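Local structure of geranyltranstransferase (Legionella pneumophila subsp. pneumophila, 3LOM) at residues A[70-74]-A[134-139]; A[232-236]-A[262-267]; A[9-13]-A[293-297]; A[24-29]-A[42-47]; A[217-222]-A[273-277]. The protein probably catalyses the magnesium-dependent condensation of allylic diphosphates with isopentenyl diphosphate to make farnesyl diphosphate, and possibly geranylgeranyl diphosphate. All coordinates share one frame; numbering follows the deposited sequence.

Contact 1: residues A[70-74]-A[134-139]; sequences GVLDI and RLSPLL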
# COMPACT_ATOMS: atom_id res chain seq x y z
N GLY A 70 20.62 9.73 8.48
CA GLY A 70 19.51 10.36 7.77
C GLY A 70 18.72 9.36 6.94
O GLY A 70 17.49 9.35 6.98
N VAL A 71 19.45 8.52 6.20
CA VAL A 71 18.89 7.38 5.44
C VAL A 71 18.15 6.40 6.37
O VAL A 71 17.03 5.96 6.07
CB VAL A 71 20.00 6.65 4.62
CG1 VAL A 71 19.47 5.36 3.96
CG2 VAL A 71 20.59 7.58 3.56
N LEU A 72 18.78 6.09 7.51
CA LEU A 72 18.22 5.21 8.52
C LEU A 72 16.88 5.68 9.10
O LEU A 72 15.99 4.86 9.32
CB LEU A 72 19.23 4.98 9.65
CG LEU A 72 20.44 4.13 9.25
CD1 LEU A 72 21.40 3.96 10.42
CD2 LEU A 72 19.96 2.77 8.73
N ASP A 73 16.75 6.99 9.32
CA ASP A 73 15.50 7.60 9.77
C ASP A 73 14.34 7.27 8.84
O ASP A 73 13.26 6.89 9.29
CB ASP A 73 15.63 9.13 9.85
CG ASP A 73 16.55 9.59 10.97
OD1 ASP A 73 16.56 8.96 12.05
OD2 ASP A 73 17.27 10.59 10.76
N ILE A 74 14.61 7.42 7.54
CA ILE A 74 13.63 7.21 6.48
C ILE A 74 13.20 5.75 6.38
O ILE A 74 12.00 5.46 6.35
CB ILE A 74 14.19 7.69 5.12
CG1 ILE A 74 14.57 9.17 5.19
CG2 ILE A 74 13.18 7.44 3.99
CD1 ILE A 74 15.62 9.60 4.19
N ARG A 134 12.04 11.05 0.03
CA ARG A 134 13.11 11.38 0.98
C ARG A 134 14.47 10.73 0.71
O ARG A 134 15.50 11.30 1.06
CB ARG A 134 12.67 11.12 2.43
CG ARG A 134 11.45 11.89 2.89
CD ARG A 134 11.74 13.38 3.07
NE ARG A 134 10.54 14.15 3.38
CZ ARG A 134 10.09 14.38 4.61
NH1 ARG A 134 10.72 13.89 5.67
NH2 ARG A 134 8.98 15.09 4.78
N LEU A 135 14.47 9.54 0.10
CA LEU A 135 15.74 8.86 -0.23
C LEU A 135 16.39 9.39 -1.51
O LEU A 135 17.61 9.30 -1.66
CB LEU A 135 15.56 7.34 -0.35
CG LEU A 135 15.32 6.48 0.90
CD1 LEU A 135 15.05 5.05 0.48
CD2 LEU A 135 16.48 6.54 1.87
N SER A 136 15.58 9.93 -2.42
CA SER A 136 16.03 10.38 -3.73
C SER A 136 17.08 11.52 -3.78
O SER A 136 17.88 11.54 -4.72
CB SER A 136 14.83 10.73 -4.61
OG SER A 136 14.16 9.56 -5.01
N PRO A 137 17.07 12.46 -2.81
CA PRO A 137 18.24 13.35 -2.85
C PRO A 137 19.49 12.73 -2.22
O PRO A 137 20.60 13.22 -2.46
CB PRO A 137 17.78 14.57 -2.03
CG PRO A 137 16.29 14.44 -1.91
CD PRO A 137 16.03 12.97 -1.89
N LEU A 138 19.33 11.66 -1.45
CA LEU A 138 20.43 11.08 -0.67
C LEU A 138 21.13 9.88 -1.30
O LEU A 138 22.34 9.69 -1.10
CB LEU A 138 19.95 10.72 0.74
CG LEU A 138 19.17 11.77 1.56
CD1 LEU A 138 18.81 11.19 2.92
CD2 LEU A 138 19.95 13.08 1.71
N LEU A 139 20.38 9.06 -2.04
CA LEU A 139 20.89 7.82 -2.61
C LEU A 139 20.69 7.79 -4.13
O LEU A 139 19.80 8.48 -4.64
CB LEU A 139 20.20 6.62 -1.96
CG LEU A 139 20.86 5.78 -0.85
CD1 LEU A 139 21.94 6.50 -0.05
CD2 LEU A 139 19.80 5.20 0.08

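Contact 2: residues A[232-236]-A[262-267]; sequences YLDLY and NKQQLE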
# COMPACT_ATOMS: atom_id res chain seq x y z
N TYR A 232 4.97 -18.70 24.06
CA TYR A 232 5.44 -19.12 25.38
C TYR A 232 4.85 -18.26 26.49
O TYR A 232 4.48 -18.77 27.55
CB TYR A 232 6.97 -19.07 25.44
CG TYR A 232 7.58 -19.46 26.78
CD1 TYR A 232 7.57 -20.78 27.21
CD2 TYR A 232 8.17 -18.50 27.59
CE1 TYR A 232 8.13 -21.14 28.44
CE2 TYR A 232 8.74 -18.84 28.82
CZ TYR A 232 8.72 -20.16 29.23
OH TYR A 232 9.27 -20.50 30.44
N LEU A 233 4.77 -16.95 26.24
CA LEU A 233 4.27 -15.98 27.21
C LEU A 233 2.79 -16.18 27.52
O LEU A 233 2.45 -16.64 28.61
CB LEU A 233 4.56 -14.55 26.75
CG LEU A 233 5.81 -13.78 27.24
CD1 LEU A 233 7.06 -14.64 27.40
CD2 LEU A 233 6.08 -12.59 26.32
N ASP A 234 1.92 -15.90 26.55
CA ASP A 234 0.46 -15.94 26.79
C ASP A 234 -0.17 -17.33 26.99
O ASP A 234 -1.39 -17.47 26.97
CB ASP A 234 -0.32 -15.09 25.76
CG ASP A 234 -0.09 -15.53 24.31
OD1 ASP A 234 -0.35 -16.70 23.97
OD2 ASP A 234 0.32 -14.66 23.51
N LEU A 235 0.66 -18.35 27.19
CA LEU A 235 0.18 -19.62 27.73
C LEU A 235 0.64 -19.80 29.18
O LEU A 235 -0.17 -20.13 30.05
CB LEU A 235 0.60 -20.82 26.87
CG LEU A 235 -0.16 -22.14 27.13
CD1 LEU A 235 -0.53 -22.83 25.83
CD2 LEU A 235 0.60 -23.11 28.03
N TYR A 236 1.92 -19.57 29.43
CA TYR A 236 2.52 -19.92 30.73
C TYR A 236 2.46 -18.84 31.82
O TYR A 236 1.77 -19.04 32.82
CB TYR A 236 3.94 -20.48 30.55
CG TYR A 236 3.96 -21.86 29.91
CD1 TYR A 236 3.41 -22.96 30.56
CD2 TYR A 236 4.51 -22.05 28.64
CE1 TYR A 236 3.42 -24.23 29.98
CE2 TYR A 236 4.52 -23.31 28.05
CZ TYR A 236 3.98 -24.39 28.72
OH TYR A 236 3.98 -25.64 28.14
N ASN A 262 6.55 -28.62 24.24
CA ASN A 262 6.20 -28.51 25.65
C ASN A 262 7.02 -27.40 26.32
O ASN A 262 7.92 -26.84 25.70
CB ASN A 262 6.29 -29.89 26.35
CG ASN A 262 7.57 -30.08 27.17
OD1 ASN A 262 8.68 -29.88 26.69
ND2 ASN A 262 7.39 -30.49 28.42
N LYS A 263 6.68 -27.09 27.57
CA LYS A 263 7.35 -26.05 28.35
C LYS A 263 8.88 -26.06 28.22
O LYS A 263 9.48 -25.06 27.82
CB LYS A 263 6.93 -26.15 29.82
CG LYS A 263 7.14 -24.89 30.63
CD LYS A 263 6.47 -25.01 31.99
CE LYS A 263 6.87 -23.85 32.89
NZ LYS A 263 5.99 -23.77 34.09
N GLN A 264 9.49 -27.20 28.52
CA GLN A 264 10.95 -27.34 28.54
C GLN A 264 11.55 -27.30 27.14
O GLN A 264 12.62 -26.73 26.93
CB GLN A 264 11.39 -28.63 29.26
CG GLN A 264 10.29 -29.45 29.97
CD GLN A 264 9.65 -28.75 31.18
OE1 GLN A 264 8.49 -29.03 31.51
NE2 GLN A 264 10.39 -27.85 31.83
N GLN A 265 10.84 -27.92 26.19
CA GLN A 265 11.23 -27.94 24.78
C GLN A 265 11.20 -26.54 24.19
O GLN A 265 12.14 -26.14 23.49
CB GLN A 265 10.30 -28.84 23.97
CG GLN A 265 10.52 -30.33 24.14
CD GLN A 265 9.46 -31.14 23.44
OE1 GLN A 265 8.31 -31.18 23.88
NE2 GLN A 265 9.83 -31.78 22.34
N LEU A 266 10.13 -25.80 24.49
CA LEU A 266 9.98 -24.44 24.00
C LEU A 266 11.06 -23.55 24.57
O LEU A 266 11.70 -22.82 23.82
CB LEU A 266 8.58 -23.89 24.30
CG LEU A 266 8.15 -22.52 23.74
CD1 LEU A 266 8.65 -22.25 22.31
CD2 LEU A 266 6.65 -22.42 23.80
N GLU A 267 11.28 -23.66 25.88
CA GLU A 267 12.35 -22.93 26.59
C GLU A 267 13.72 -23.11 25.95
O GLU A 267 14.47 -22.14 25.81
CB GLU A 267 12.42 -23.38 28.05
CG GLU A 267 11.47 -22.65 28.99
CD GLU A 267 11.27 -23.36 30.32
OE1 GLU A 267 12.14 -24.18 30.70
OE2 GLU A 267 10.24 -23.10 30.98

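Contact 3: residues A[9-13]-A[293-297]; sequences NKQVI and ELTKQ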
# COMPACT_ATOMS: atom_id res chain seq x y z
N ASN A 9 25.01 1.56 26.32
CA ASN A 9 24.29 0.90 25.22
C ASN A 9 22.78 0.85 25.44
O ASN A 9 22.02 0.79 24.47
CB ASN A 9 24.84 -0.51 24.99
CG ASN A 9 26.29 -0.51 24.51
OD1 ASN A 9 26.63 0.17 23.54
ND2 ASN A 9 27.13 -1.28 25.19
N LYS A 10 22.37 0.85 26.70
CA LYS A 10 20.95 0.87 27.07
C LYS A 10 20.31 2.21 26.70
O LYS A 10 19.17 2.25 26.24
CB LYS A 10 20.78 0.58 28.56
CG LYS A 10 19.36 0.21 28.97
CD LYS A 10 19.28 -0.18 30.45
CE LYS A 10 19.76 -1.60 30.69
NZ LYS A 10 19.48 -2.06 32.08
N GLN A 11 21.06 3.29 26.88
CA GLN A 11 20.61 4.63 26.51
C GLN A 11 20.63 4.87 25.01
O GLN A 11 19.89 5.72 24.52
CB GLN A 11 21.44 5.71 27.22
CG GLN A 11 20.99 5.98 28.64
CD GLN A 11 20.90 7.47 28.94
OE1 GLN A 11 19.85 7.97 29.33
NE2 GLN A 11 22.01 8.18 28.75
N VAL A 12 21.48 4.13 24.30
CA VAL A 12 21.54 4.17 22.83
C VAL A 12 20.22 3.70 22.22
O VAL A 12 19.71 4.30 21.27
CB VAL A 12 22.78 3.37 22.29
CG1 VAL A 12 22.58 2.86 20.87
CG2 VAL A 12 24.04 4.23 22.36
N ILE A 13 19.65 2.64 22.80
CA ILE A 13 18.32 2.13 22.43
C ILE A 13 17.22 3.16 22.76
O ILE A 13 16.35 3.41 21.93
CB ILE A 13 18.04 0.76 23.12
CG1 ILE A 13 19.13 -0.25 22.76
CG2 ILE A 13 16.66 0.22 22.73
CD1 ILE A 13 19.34 -1.35 23.79
N GLU A 293 23.41 -6.47 23.40
CA GLU A 293 22.74 -6.09 24.64
C GLU A 293 21.22 -6.00 24.44
O GLU A 293 20.46 -6.42 25.32
CB GLU A 293 23.30 -4.77 25.19
CG GLU A 293 23.30 -4.66 26.72
CD GLU A 293 21.93 -4.35 27.32
OE1 GLU A 293 21.21 -3.48 26.77
OE2 GLU A 293 21.58 -4.98 28.34
N LEU A 294 20.80 -5.48 23.29
CA LEU A 294 19.38 -5.46 22.94
C LEU A 294 18.81 -6.88 22.79
O LEU A 294 17.72 -7.17 23.28
CB LEU A 294 19.14 -4.65 21.65
CG LEU A 294 17.68 -4.61 21.18
CD1 LEU A 294 16.80 -3.80 22.12
CD2 LEU A 294 17.56 -4.11 19.75
N THR A 295 19.58 -7.74 22.12
CA THR A 295 19.23 -9.15 21.93
C THR A 295 19.07 -9.85 23.28
O THR A 295 18.11 -10.60 23.49
CB THR A 295 20.29 -9.88 21.08
OG1 THR A 295 20.57 -9.11 19.91
CG2 THR A 295 19.81 -11.26 20.67
N LYS A 296 19.99 -9.56 24.20
CA LYS A 296 19.93 -10.12 25.55
C LYS A 296 18.76 -9.55 26.35
O LYS A 296 18.22 -10.24 27.21
CB LYS A 296 21.26 -9.91 26.28
CG LYS A 296 21.54 -10.99 27.31
CD LYS A 296 22.98 -11.49 27.22
CE LYS A 296 23.10 -12.87 27.84
NZ LYS A 296 24.40 -13.52 27.50
N GLN A 297 18.38 -8.31 26.06
CA GLN A 297 17.17 -7.71 26.65
C GLN A 297 15.91 -8.39 26.11
O GLN A 297 14.98 -8.67 26.87
CB GLN A 297 17.10 -6.20 26.37
CG GLN A 297 17.92 -5.33 27.32
CD GLN A 297 17.76 -3.84 27.05
OE1 GLN A 297 16.96 -3.42 26.20
NE2 GLN A 297 18.51 -3.02 27.78

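Contact 4: residues A[24-29]-A[42-47]; sequences LEQLLN and LHYALF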
# COMPACT_ATOMS: atom_id res chain seq x y z
N LEU A 24 9.07 10.96 12.93
CA LEU A 24 7.71 10.68 12.45
C LEU A 24 6.78 11.90 12.54
O LEU A 24 6.03 12.16 11.60
CB LEU A 24 7.08 9.49 13.18
CG LEU A 24 7.11 8.13 12.48
CD1 LEU A 24 6.41 7.07 13.35
CD2 LEU A 24 6.46 8.20 11.10
N GLU A 25 6.85 12.61 13.67
CA GLU A 25 6.09 13.85 13.88
C GLU A 25 6.35 14.88 12.81
O GLU A 25 5.40 15.40 12.20
CB GLU A 25 6.42 14.48 15.24
CG GLU A 25 5.40 14.21 16.32
CD GLU A 25 4.00 14.65 15.94
OE1 GLU A 25 3.68 15.85 16.01
OE2 GLU A 25 3.20 13.77 15.58
N GLN A 26 7.63 15.16 12.58
CA GLN A 26 8.06 16.13 11.58
C GLN A 26 7.51 15.74 10.22
O GLN A 26 6.90 16.56 9.53
CB GLN A 26 9.59 16.23 11.53
CG GLN A 26 10.21 17.01 12.69
CD GLN A 26 9.93 18.51 12.62
OE1 GLN A 26 9.74 19.16 13.65
NE2 GLN A 26 9.91 19.07 11.41
N LEU A 27 7.73 14.47 9.87
CA LEU A 27 7.22 13.87 8.64
C LEU A 27 5.71 14.04 8.46
O LEU A 27 5.26 14.52 7.42
CB LEU A 27 7.61 12.39 8.62
CG LEU A 27 7.32 11.46 7.44
CD1 LEU A 27 7.77 12.08 6.12
CD2 LEU A 27 8.03 10.15 7.70
N LEU A 28 4.94 13.66 9.49
CA LEU A 28 3.48 13.80 9.47
C LEU A 28 3.00 15.25 9.31
O LEU A 28 2.05 15.51 8.58
CB LEU A 28 2.84 13.16 10.71
CG LEU A 28 2.74 11.63 10.72
CD1 LEU A 28 2.30 11.13 12.09
CD2 LEU A 28 1.78 11.12 9.64
N ASN A 29 3.70 16.18 9.97
CA ASN A 29 3.32 17.60 9.96
C ASN A 29 3.65 18.30 8.63
O ASN A 29 3.30 19.46 8.44
CB ASN A 29 3.95 18.36 11.15
CG ASN A 29 3.46 17.86 12.53
OD1 ASN A 29 4.00 18.28 13.56
ND2 ASN A 29 2.46 16.98 12.57
N LEU A 42 -4.20 8.84 12.23
CA LEU A 42 -2.76 8.63 12.00
C LEU A 42 -1.93 8.85 13.25
O LEU A 42 -1.14 7.99 13.63
CB LEU A 42 -2.25 9.57 10.90
CG LEU A 42 -2.39 9.14 9.44
CD1 LEU A 42 -2.21 10.33 8.54
CD2 LEU A 42 -1.37 8.08 9.12
N HIS A 43 -2.11 10.01 13.88
CA HIS A 43 -1.36 10.37 15.08
C HIS A 43 -1.72 9.51 16.28
O HIS A 43 -0.86 9.19 17.09
CB HIS A 43 -1.55 11.86 15.39
CG HIS A 43 -0.75 12.77 14.51
ND1 HIS A 43 -1.28 13.38 13.39
CD2 HIS A 43 0.55 13.14 14.56
CE1 HIS A 43 -0.34 14.10 12.80
NE2 HIS A 43 0.78 13.97 13.49
N TYR A 44 -2.99 9.11 16.38
CA TYR A 44 -3.42 8.21 17.45
C TYR A 44 -2.75 6.84 17.34
O TYR A 44 -2.29 6.27 18.34
CB TYR A 44 -4.94 8.04 17.45
CG TYR A 44 -5.43 7.11 18.54
CD1 TYR A 44 -5.55 7.56 19.85
CD2 TYR A 44 -5.77 5.78 18.26
CE1 TYR A 44 -5.98 6.72 20.86
CE2 TYR A 44 -6.20 4.92 19.27
CZ TYR A 44 -6.31 5.40 20.57
OH TYR A 44 -6.74 4.59 21.59
N ALA A 45 -2.72 6.32 16.12
CA ALA A 45 -2.20 4.98 15.87
C ALA A 45 -0.68 4.90 15.98
O ALA A 45 -0.15 3.96 16.57
CB ALA A 45 -2.68 4.49 14.53
N LEU A 46 0.01 5.90 15.43
CA LEU A 46 1.48 5.88 15.33
C LEU A 46 2.28 6.14 16.60
O LEU A 46 3.47 5.82 16.64
CB LEU A 46 1.96 6.85 14.25
CG LEU A 46 2.12 6.31 12.82
CD1 LEU A 46 2.75 7.38 11.96
CD2 LEU A 46 2.97 5.04 12.80
N PHE A 47 1.67 6.73 17.62
CA PHE A 47 2.44 7.11 18.80
C PHE A 47 1.92 6.46 20.07
O PHE A 47 0.76 6.64 20.44
CB PHE A 47 2.52 8.62 18.95
CG PHE A 47 3.25 9.30 17.83
CD1 PHE A 47 2.55 9.87 16.77
CD2 PHE A 47 4.64 9.34 17.82
CE1 PHE A 47 3.23 10.48 15.72
CE2 PHE A 47 5.33 9.96 16.77
CZ PHE A 47 4.62 10.53 15.72

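Contact 5: residues A[217-222]-A[273-277]; sequences TYGKHI and HYQIA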
# COMPACT_ATOMS: atom_id res chain seq x y z
N THR A 217 21.10 -14.21 8.91
CA THR A 217 20.98 -15.24 9.94
C THR A 217 20.40 -14.66 11.24
O THR A 217 19.47 -15.23 11.81
CB THR A 217 22.33 -15.96 10.19
OG1 THR A 217 22.81 -16.49 8.95
CG2 THR A 217 22.18 -17.11 11.19
N TYR A 218 20.95 -13.53 11.70
CA TYR A 218 20.40 -12.83 12.87
C TYR A 218 18.91 -12.55 12.67
O TYR A 218 18.10 -12.89 13.52
CB TYR A 218 21.17 -11.54 13.19
CG TYR A 218 20.64 -10.83 14.42
CD1 TYR A 218 20.99 -11.25 15.70
CD2 TYR A 218 19.77 -9.74 14.31
CE1 TYR A 218 20.49 -10.62 16.84
CE2 TYR A 218 19.27 -9.09 15.44
CZ TYR A 218 19.64 -9.53 16.70
OH TYR A 218 19.14 -8.90 17.81
N GLY A 219 18.57 -11.96 11.52
CA GLY A 219 17.19 -11.66 11.13
C GLY A 219 16.19 -12.81 11.11
O GLY A 219 15.07 -12.65 11.61
N LYS A 220 16.59 -13.95 10.54
CA LYS A 220 15.71 -15.12 10.47
C LYS A 220 15.43 -15.67 11.85
O LYS A 220 14.28 -15.97 12.19
CB LYS A 220 16.33 -16.23 9.61
CG LYS A 220 16.15 -16.05 8.12
CD LYS A 220 17.16 -16.87 7.33
CE LYS A 220 17.30 -16.35 5.90
NZ LYS A 220 18.53 -16.84 5.24
N HIS A 221 16.48 -15.79 12.66
CA HIS A 221 16.33 -16.40 13.97
C HIS A 221 15.66 -15.47 14.97
O HIS A 221 14.97 -15.94 15.87
CB HIS A 221 17.66 -16.96 14.46
CG HIS A 221 18.13 -18.15 13.67
ND1 HIS A 221 17.85 -19.44 14.03
CD2 HIS A 221 18.82 -18.22 12.51
CE1 HIS A 221 18.36 -20.27 13.14
NE2 HIS A 221 18.96 -19.56 12.21
N ILE A 222 15.84 -14.17 14.80
CA ILE A 222 15.20 -13.19 15.69
C ILE A 222 13.68 -13.07 15.44
O ILE A 222 12.89 -13.04 16.38
CB ILE A 222 15.98 -11.83 15.72
CG1 ILE A 222 15.96 -11.21 17.12
CG2 ILE A 222 15.55 -10.86 14.62
CD1 ILE A 222 17.04 -11.75 18.03
N HIS A 273 17.81 -20.70 19.61
CA HIS A 273 17.64 -19.72 18.52
C HIS A 273 18.24 -18.34 18.82
O HIS A 273 18.79 -17.70 17.92
CB HIS A 273 16.18 -19.63 18.08
CG HIS A 273 15.76 -20.74 17.17
ND1 HIS A 273 16.18 -20.82 15.86
CD2 HIS A 273 14.99 -21.83 17.39
CE1 HIS A 273 15.68 -21.91 15.31
NE2 HIS A 273 14.94 -22.53 16.21
N TYR A 274 18.15 -17.92 20.09
CA TYR A 274 18.82 -16.70 20.55
C TYR A 274 20.34 -16.84 20.54
O TYR A 274 21.04 -15.90 20.18
CB TYR A 274 18.35 -16.29 21.95
CG TYR A 274 17.24 -15.26 21.94
CD1 TYR A 274 17.44 -13.99 21.42
CD2 TYR A 274 15.98 -15.56 22.47
CE1 TYR A 274 16.42 -13.04 21.40
CE2 TYR A 274 14.95 -14.62 22.46
CZ TYR A 274 15.18 -13.37 21.92
OH TYR A 274 14.18 -12.44 21.90
N GLN A 275 20.82 -18.02 20.93
CA GLN A 275 22.25 -18.34 20.93
C GLN A 275 22.83 -18.26 19.52
O GLN A 275 23.91 -17.68 19.33
CB GLN A 275 22.48 -19.73 21.54
CG GLN A 275 23.91 -20.03 21.99
CD GLN A 275 24.78 -20.65 20.91
OE1 GLN A 275 26.00 -20.44 20.89
NE2 GLN A 275 24.16 -21.42 20.01
N ILE A 276 22.11 -18.81 18.55
CA ILE A 276 22.49 -18.75 17.14
C ILE A 276 22.50 -17.29 16.67
O ILE A 276 23.40 -16.86 15.94
CB ILE A 276 21.58 -19.65 16.23
CG1 ILE A 276 21.66 -21.14 16.63
CG2 ILE A 276 21.90 -19.49 14.74
CD1 ILE A 276 23.06 -21.76 16.66
N ALA A 277 21.50 -16.53 17.12
CA ALA A 277 21.40 -15.09 16.82
C ALA A 277 22.58 -14.29 17.38
O ALA A 277 23.17 -13.47 16.66
CB ALA A 277 20.07 -14.53 17.30

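Contact 1: residues A[70-74]-A[134-139]
In the all-alpha bundle of the isoprenoid synthase fold, Val71 and Ile74, at the start of helix 69-91, pack against Arg134, Leu135, Leu138 and Leu139, where helix 113-135 gives way to a turn. No hydrogen bond crosses; the contact is mainly apolar. Val71 CG1, placed anti to the backbone N (chi1 173°), reaches Leu135 CD2 at 3.8 Å and Leu139 CD2 at 3.9 Å, whereas Val71 CG2 lies between Leu138 CD1 and Leu139 CD1, the latter 4.0 Å away. Val71 and Leu139 meet tip to tip; Leu135 instead crosses Val71 at about a right angle. One turn further on, Ile74 aims its CB at the opposing segment. Ile74 CG2 lies 3.9 Å from Leu135 CG, and Ile74 CD1 is pushed between Leu138 CD1, at 3.8 Å, and Arg134, where it meets CB and lies 3.6 Å from the carbonyl O of Arg134. Of the Arg134 side chain, it is the first part that packs here: the chain bends at chi2 and carries the guanidinium away to a salt bridge with Glu30. The turn that presents the leucines is held by the carbonyl O of Leu135, which accepts from both Leu138 N, at 2.9 Å, and Leu139 N, at 2.8 Å. Around this patch, Leu135 and Leu139 also lean on helix 141-155 through Ile147, Tyr23 of helix 5-28 touches Ile74, and Ser136 packs on Val145 of the second subunit, placing the turn next to the dimer partner.

Contact 2: residues A[232-236]-A[262-267]
With CG anti to its backbone N (chi1 179°), Tyr232 sends its ring out to Leu266 and Glu267, while Tyr236, one turn later, has chi1 near -70° and lays its ring against Lys263. CB of Tyr232 rests 3.7 Å from CD2 of Leu266, a methyl that sits at the ring edge, and the far end of the ring carries OH to OE2 of Glu267. In that hydrogen bond, 2.8 Å from Tyr232 OH to Glu267 OE2, the hydroxyl donates to the anti side of the carboxylate, 25° out of its plane. The ring of Tyr236 is sandwiched: CG of the extended Lys263 chain makes a CH-pi contact over one face, 3.9 Å from the centroid, and CD2 of Leu235 covers the opposite face. The second helix begins beside these rings with a capping box, in which Gln265 N donates to Asn262 OD1 at 3.0 Å and Asn262 N to Gln265 OE1 at 3.1 Å. Segment 232-236 includes the end of the sequence DDYLD, the second aspartate-rich motif, which in relatives binds the diphosphate through magnesium. OE1 of Glu267 lies close to Glu306 OE2, a like charge that would tend to raise the pKa of both acids. By donating to Glu267, the Tyr232 hydroxyl probably offsets part of the negative charge gathered there.

Contact 3: residues A[9-13]-A[293-297]
Helix 9-13 and helix 293-297 cross at 78°, their axes 10.6 Å apart at closest approach, and Ile13 and Leu294 carry the nearest pair of CA atoms. The N-terminal helix of this all-alpha isoprenoid synthase fold is thereby laid across the C-terminal one, joining parts of the chain 280 residues apart. Ile13 is the apolar centre. Ile13 CD1 lies 3.9 Å from CD1 of Leu294, and Ile13 CG2 approaches the same leucine methyl to 4.1 Å. Leu294 reaches this point because its CG is anti to the backbone N (chi1 178°), which swings the branched end round toward Ile13. Both residues are buried and both also touch Ile56, so helix 53-64 closes the apolar cluster. Two polar side chains border the methyl: OE1 of Glu293 is 4.1 Å from Ile13 CD1, and OE1 of Gln297 is 4.0 Å from it, both in van der Waals contact. No hydrogen bond links the two segments. Lys10 and Glu293 have opposite charges, yet NZ and OE2 stay 5.2 Å apart, too far for a salt bridge, leaving at most a weak long-range attraction. The outer margin is made by aliphatic carbons of Lys10 and the amide of Gln297, whose chain runs extended beyond CG. Bent at chi3, the lysine curls around that amide, and Gln297 NE2 sits 3.5 Å from both CG and CE of Lys10.

Contact 4: residues A[24-29]-A[42-47]
Leu28 is the main bump of this contact, and His43, Leu46 and Phe47 form the hollow that receives it. Leu28 CD1 lies over one face of the His43 ring, displaced toward the rim, in a CH-pi contact 3.8 Å from the centroid. Leu28 CD1 also meets Leu46 CD1 at 3.8 Å and, equally near, the edge of the Phe47 ring at CE1. Having CG anti to its carbonyl carbon (chi1 -77°), Leu28 points this branch into the gap, while CD2 lies more loosely against Leu42. One turn earlier, Leu24 fills the neighbouring dip: it crosses Leu46 at about a right angle, Leu24 CD2 to Leu46 CD1 3.9 Å, and Leu24 CB presses on Phe47 CZ at 3.7 Å. Above the hollow Glu25 folds over, bent at chi2, and brings OE2 to the edge of the His43 ring and to 3.3 Å from Phe47 CE1. Although OE2 is close to NE2 of His43, the angle is too poor for a hydrogen bond; the polar partner of the histidine is Arg39 O, which ND1 meets. On the opposite flank Leu46 leans on helix 69-91, and Leu42 on Ile157 of the second subunit. With axes at 164°, the two helices make a helical hairpin of the all-alpha isoprenoid synthase fold; just after Phe47 comes the Gly-Gly-Lys-Arg motif, which in this family probably helps bind isopentenyl diphosphate.

Contact 5: residues A[217-222]-A[273-277]
The rings of His221 and His273 meet rim to rim, their planes turned 31° and their centroids 5.0 Å apart, each putting ND1 at the edge of the other. A hydrogen bond of 2.8 Å joins His221 ND1 to His273 ND1, bent to 155°, and either nitrogen could be the donor. Such a bond needs one ND1 to carry the hydrogen and the other to offer its lone pair, which probably disfavours having both rings charged. One face of the His221 ring is covered by Ile276: the CG2 methyl stands nearly on the ring normal, 3.9 Å from the centroid, a CH-pi contact over the centre. CG2 of Ile276 lies anti to its own backbone N, which directs the methyl over the ring. These residues belong to two long, nearly antiparallel helices of the isoprenoid synthase bundle, with axes 8.7 Å apart and at 162°. The small side chain of Ala277 probably permits the close approach, bringing the CA atoms of Tyr218 and Ala277 to 4.7 Å. There the Tyr218 ring is edge-on to the opposing backbone, CD1 being 3.3 Å from the carbonyl O of Ala277, and the same carbon touches Ala277 CB. On the buried side CD1 of Ile222 meets the Tyr274 ring obliquely, 3.7 Å from CE1 of Tyr274. The hydroxyl of Tyr274 is hydrogen-bonded to Gln229, beside the second aspartate-rich motif.

How the contacts relate
Contacts 2 and 5 use the same two helices, 209-236 and 263-279, with centres 18 Å apart, and contact 2 includes the end of the second aspartate-rich motif. Contact 5 touches contact 3 where Tyr218 OH and Thr295 OG1 lie 2.5 Å apart, a probable hydrogen bond. Contacts 3 and 4 share helix 5-28, their centres 25 Å apart. Contact 4, which ends just before the Gly-Gly-Lys-Arg sequence that probably helps bind isopentenyl diphosphate, meets contact 1 through Leu27 CD1 and Arg134 NH1, 3.5 Å from each other. Contacts 1 and 2 stand 41 Å apart between centres, on opposite sides of the chain's centre, while contact 3 closes a loop of chain that encloses all the others.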